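Local coordinates for protein transketolase (Campylobacter jejuni, PDB 3L84) that belongs to the transketolase family of thiamine diphosphate-binding proteins and forms a two-chain assembly, at residues C540-S543 with A544-L547; D613-R617 with F618-V622. All blocks are in the same frame, centred on the assembly; numbering follows the deposited sequence.

Contact 1 of 2, residues C540-S543 with A544-L547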
loop_
_atom_site.group_PDB
_atom_site.type_symbol
_atom_site.label_atom_id
_atom_site.label_comp_id
_atom_site.label_asym_id
_atom_site.label_seq_id
_atom_site.Cartn_x
_atom_site.Cartn_y
_atom_site.Cartn_z
ATOM N N CYS A 540 31.583 -1.397 8.793
ATOM C CA CYS A 540 32.054 -2.630 9.420
ATOM C C CYS A 540 33.501 -2.952 9.057
ATOM O O CYS A 540 34.252 -3.397 9.913
ATOM C CB CYS A 540 31.161 -3.794 9.072
ATOM S SG CYS A 540 29.531 -3.667 9.848
ATOM N N LEU A 541 33.923 -2.714 7.819
ATOM C CA LEU A 541 35.325 -2.924 7.472
ATOM C C LEU A 541 36.229 -2.003 8.322
ATOM O O LEU A 541 37.267 -2.438 8.861
ATOM C CB LEU A 541 35.571 -2.707 5.969
ATOM C CG LEU A 541 35.006 -3.793 5.092
ATOM C CD1 LEU A 541 34.946 -3.284 3.628
ATOM C CD2 LEU A 541 35.795 -5.111 5.193
ATOM N N GLU A 542 35.869 -0.720 8.398
ATOM C CA GLU A 542 36.636 0.245 9.165
ATOM C C GLU A 542 36.630 -0.100 10.635
ATOM O O GLU A 542 37.656 0.029 11.316
ATOM C CB GLU A 542 36.111 1.670 8.949
ATOM C CG GLU A 542 36.235 2.172 7.479
ATOM C CD GLU A 542 37.599 2.722 7.123
ATOM O OE1 GLU A 542 37.913 3.851 7.542
ATOM O OE2 GLU A 542 38.337 2.032 6.389
ATOM N N SER A 543 35.488 -0.561 11.143
ATOM C CA SER A 543 35.396 -0.931 12.550
ATOM C C SER A 543 36.219 -2.186 12.861
ATOM O O SER A 543 36.879 -2.263 13.893
ATOM C CB SER A 543 33.949 -1.132 12.987
ATOM O OG SER A 543 33.226 0.093 12.857
ATOM N N ALA A 544 36.214 -3.144 11.943
ATOM C CA ALA A 544 37.004 -4.354 12.110
ATOM C C ALA A 544 38.509 -4.013 12.121
ATOM O O ALA A 544 39.264 -4.547 12.914
ATOM C CB ALA A 544 36.695 -5.347 11.007
ATOM N N ASN A 545 38.925 -3.068 11.285
ATOM C CA ASN A 545 40.338 -2.616 11.268
ATOM C C ASN A 545 40.702 -1.995 12.617
ATOM O O ASN A 545 41.772 -2.242 13.163
ATOM C CB ASN A 545 40.561 -1.573 10.157
ATOM C CG ASN A 545 40.623 -2.178 8.786
ATOM O OD1 ASN A 545 40.878 -3.380 8.636
ATOM N ND2 ASN A 545 40.372 -1.352 7.751
ATOM N N GLU A 546 39.814 -1.181 13.179
ATOM C CA GLU A 546 40.058 -0.612 14.488
ATOM C C GLU A 546 40.104 -1.689 15.586
ATOM O O GLU A 546 40.983 -1.660 16.453
ATOM C CB GLU A 546 39.016 0.473 14.811
ATOM C CG GLU A 546 39.201 1.162 16.176
ATOM C CD GLU A 546 40.511 1.925 16.298
ATOM O OE1 GLU A 546 41.062 2.316 15.244
ATOM O OE2 GLU A 546 40.977 2.138 17.450
ATOM N N LEU A 547 39.170 -2.637 15.554
ATOM C CA LEU A 547 39.139 -3.731 16.521
ATOM C C LEU A 547 40.430 -4.559 16.428
ATOM O O LEU A 547 41.004 -4.898 17.446
ATOM C CB LEU A 547 37.888 -4.610 16.334
ATOM C CG LEU A 547 36.539 -4.053 16.822
ATOM C CD1 LEU A 547 35.392 -4.747 16.141
ATOM C CD2 LEU A 547 36.402 -4.175 18.329
HETATM O O HOH W 1 38.584 -4.550 7.709
HETATM O O HOH W 2 40.435 1.513 8.284
#
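Ala544, Asn545, Glu546 and Leu547 each donate their backbone N-H to the carbonyl four residues earlier, on Cys540, Leu541, Glu542 and Ser543, in unbroken alpha-helical geometry. The bonds are even. Ala544 N lies 2.8 Å from Cys540 O, and Leu547 N reaches Ser543 O with an N-H...O angle of 164°.

The side chains meet mainly on the Asn545 side of the helix. Asn545 has CG anti to its own carbonyl carbon (chi1 -76°), which lays the amide back over the preceding turn. Its CG comes to 3.4 Å from Leu541 O. The side-chain amide itself makes no direct hydrogen bond to that carbonyl; ND2 lies at a poor angle to it. Instead one water donates both to Leu541 O and to Asn545 OD1, 2.7 Å from OD1. Leu541 O thus takes the Asn545 backbone N-H and this water. Asn545 OD1 also receives a weak hydrogen bond from Lys521.

Glu542 bends at its second torsion, and its carboxylate stands across the Asn545 amide, the two planes 76° apart. Glu542 OE2 stays 4.2 Å from Asn545 ND2. A second water joins them: it accepts from Asn545 ND2 at 2.9 Å and donates weakly to Glu542 OE2. Glu546 leads its end away from this group, to Gln550.

Another side is buried. Leu547 CG lies 3.4 Å from Ser543 O, the carbonyl that also takes the Leu547 N-H. Ser543 turns OG back to Leu539 O, so its hydroxyl is satisfied within the helix. Cys540, Ser543 and Leu547 pack on Leu530, while Ala544 touches Cys554 and Val556. Ser543 and Leu547 also meet helix 622-629. This is an amphipathic helix, 537-549, in the beta-alpha-beta crossover from strand 528-532 to strand 554-558 of the transketolase C-terminal domain.

Contact 2 of 2, residues D613-R617 with F618-V622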
loop_
_atom_site.group_PDB
_atom_site.type_symbol
_atom_site.label_atom_id
_atom_site.label_comp_id
_atom_site.label_asym_id
_atom_site.label_seq_id
_atom_site.Cartn_x
_atom_site.Cartn_y
_atom_site.Cartn_z
ATOM N N ASP A 613 25.026 14.169 9.336
ATOM C CA ASP A 613 24.510 14.478 10.673
ATOM C C ASP A 613 23.516 13.402 11.150
ATOM O O ASP A 613 23.549 12.976 12.302
ATOM C CB ASP A 613 23.795 15.823 10.691
ATOM C CG ASP A 613 24.708 17.022 10.453
ATOM O OD1 ASP A 613 25.959 16.848 10.480
ATOM O OD2 ASP A 613 24.128 18.143 10.262
ATOM N N VAL A 614 22.685 12.921 10.221
ATOM C CA VAL A 614 21.676 11.927 10.545
ATOM C C VAL A 614 22.370 10.577 10.836
ATOM O O VAL A 614 22.030 9.906 11.797
ATOM C CB VAL A 614 20.586 11.837 9.452
ATOM C CG1 VAL A 614 19.558 10.761 9.784
ATOM C CG2 VAL A 614 19.911 13.184 9.333
ATOM N N PHE A 615 23.340 10.174 10.021
ATOM C CA PHE A 615 24.018 8.923 10.317
ATOM C C PHE A 615 24.709 8.970 11.679
ATOM O O PHE A 615 24.656 7.994 12.407
ATOM C CB PHE A 615 25.022 8.554 9.205
ATOM C CG PHE A 615 24.430 7.802 8.031
ATOM C CD1 PHE A 615 23.853 6.565 8.198
ATOM C CD2 PHE A 615 24.502 8.329 6.760
ATOM C CE1 PHE A 615 23.333 5.871 7.090
ATOM C CE2 PHE A 615 23.969 7.618 5.668
ATOM C CZ PHE A 615 23.419 6.416 5.847
ATOM N N GLU A 616 25.308 10.103 12.024
ATOM C CA GLU A 616 25.995 10.226 13.321
ATOM C C GLU A 616 24.966 10.136 14.449
ATOM O O GLU A 616 25.170 9.435 15.449
ATOM C CB GLU A 616 26.785 11.545 13.402
ATOM C CG GLU A 616 27.566 11.727 14.675
ATOM C CD GLU A 616 28.674 10.720 14.861
ATOM O OE1 GLU A 616 29.306 10.265 13.871
ATOM O OE2 GLU A 616 28.976 10.415 16.036
ATOM N N ARG A 617 23.846 10.838 14.291
ATOM C CA ARG A 617 22.773 10.817 15.275
ATOM C C ARG A 617 22.321 9.386 15.595
ATOM O O ARG A 617 22.039 9.068 16.750
ATOM C CB ARG A 617 21.615 11.665 14.704
ATOM C CG ARG A 617 20.263 11.431 15.332
ATOM C CD ARG A 617 20.147 11.975 16.732
ATOM N NE ARG A 617 18.706 11.990 17.000
ATOM C CZ ARG A 617 17.975 10.924 17.315
ATOM N NH1 ARG A 617 18.527 9.751 17.550
ATOM N NH2 ARG A 617 16.667 11.065 17.384
ATOM N N PHE A 618 22.234 8.551 14.568
ATOM C CA PHE A 618 21.750 7.197 14.733
ATOM C C PHE A 618 22.849 6.179 15.013
ATOM O O PHE A 618 22.579 4.974 15.112
ATOM C CB PHE A 618 20.845 6.828 13.523
ATOM C CG PHE A 618 19.498 7.471 13.635
ATOM C CD1 PHE A 618 18.573 6.978 14.528
ATOM C CD2 PHE A 618 19.190 8.614 12.934
ATOM C CE1 PHE A 618 17.369 7.638 14.685
ATOM C CE2 PHE A 618 17.983 9.268 13.066
ATOM C CZ PHE A 618 17.067 8.770 13.915
ATOM N N GLY A 619 24.076 6.674 15.236
ATOM C CA GLY A 619 25.124 5.813 15.752
ATOM C C GLY A 619 26.033 5.173 14.755
ATOM O O GLY A 619 26.842 4.329 15.128
ATOM N N PHE A 620 25.946 5.557 13.501
ATOM C CA PHE A 620 26.728 4.909 12.426
ATOM C C PHE A 620 28.056 5.583 12.244
ATOM O O PHE A 620 28.270 6.361 11.325
ATOM C CB PHE A 620 25.894 4.782 11.143
ATOM C CG PHE A 620 24.704 3.889 11.331
ATOM C CD1 PHE A 620 24.844 2.511 11.224
ATOM C CD2 PHE A 620 23.477 4.394 11.697
ATOM C CE1 PHE A 620 23.776 1.673 11.471
ATOM C CE2 PHE A 620 22.417 3.556 11.957
ATOM C CZ PHE A 620 22.563 2.181 11.855
ATOM N N SER A 621 28.930 5.327 13.217
ATOM C CA SER A 621 30.331 5.773 13.187
ATOM C C SER A 621 31.190 4.648 13.715
ATOM O O SER A 621 30.725 3.810 14.488
ATOM C CB SER A 621 30.568 7.024 14.039
ATOM O OG SER A 621 30.545 6.684 15.420
ATOM N N VAL A 622 32.457 4.662 13.337
ATOM C CA VAL A 622 33.378 3.643 13.813
ATOM C C VAL A 622 33.456 3.676 15.347
ATOM O O VAL A 622 33.410 2.636 16.022
ATOM C CB VAL A 622 34.778 3.813 13.172
ATOM C CG1 VAL A 622 35.839 2.905 13.869
ATOM C CG2 VAL A 622 34.673 3.511 11.695
HETATM O O HOH W 3 31.156 9.036 16.628
HETATM O O HOH W 4 29.068 9.056 11.520
#
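Arg617 runs CG anti to its backbone N (chi1 161°) and then bends at chi2 (72°), which folds its chain over the ring of the next residue, Phe618. Arg617 CG makes a CH-pi contact, 4.2 Å from the ring centroid. Farther out, Arg617 NH1 sits over the same ring face near its rim, 3.7 Å from Phe618 CE1. The guanidinium is inclined 30° to the ring, an off-centre cation-pi contact. Val614 CG1 lies alongside Phe618 and touches CD2 at 3.8 Å.

The backbone closes the helix with a Schellman motif. Phe620 N donates to Phe615 O at 3.0 Å, and Gly619 N donates to Glu616 O from above the carbonyl plane. Gly619 is the C-prime residue. Its positive phi is a backbone shape that favours glycine, because there is no CB to meet the preceding carbonyl O. Phe620 then centres an inverse gamma turn, and its CB meets Phe615 CD1 at 4.0 Å.

Glu616 reaches forward across this turn; its chain bends so that the carboxylate comes near Ser621. Its OE1 approaches Ser621 CB at 3.5 Å. One water joins Glu616 OE2 to Ser621 OG; another donates to Glu616 OE1 and, at 2.8 Å, to Phe620 O. Ser621 OG also caps Lys624 N.

Arg617 has further partners in Glu607, through a salt bridge, and His95 of the second subunit, through a hydrogen bond. Leu94 of that subunit packs on Val614. The turn joins helix 611-617, which meets the second subunit, to helix 622-629, and Phe620 rests on Leu539 of helix 537-549.

Both contacts belong to the C-terminal domain and are partly buried, their centres about 16 Å apart. Contact 1 stays within one continuous helix; contact 2 is where another helix stops and the chain turns toward the next. They meet at Val622: its CG2 packs 3.6 Å from Glu542 CB, and Ser543 also touches it. Water bridges occur in both. In contact 1 they stay on the polar side of the helix, while its buried side faces the sheet and helix 622-629 with small and aliphatic groups. Contact 2 relies more on aromatic rings and an arginine. It also reaches the second subunit, which does not touch contact 1.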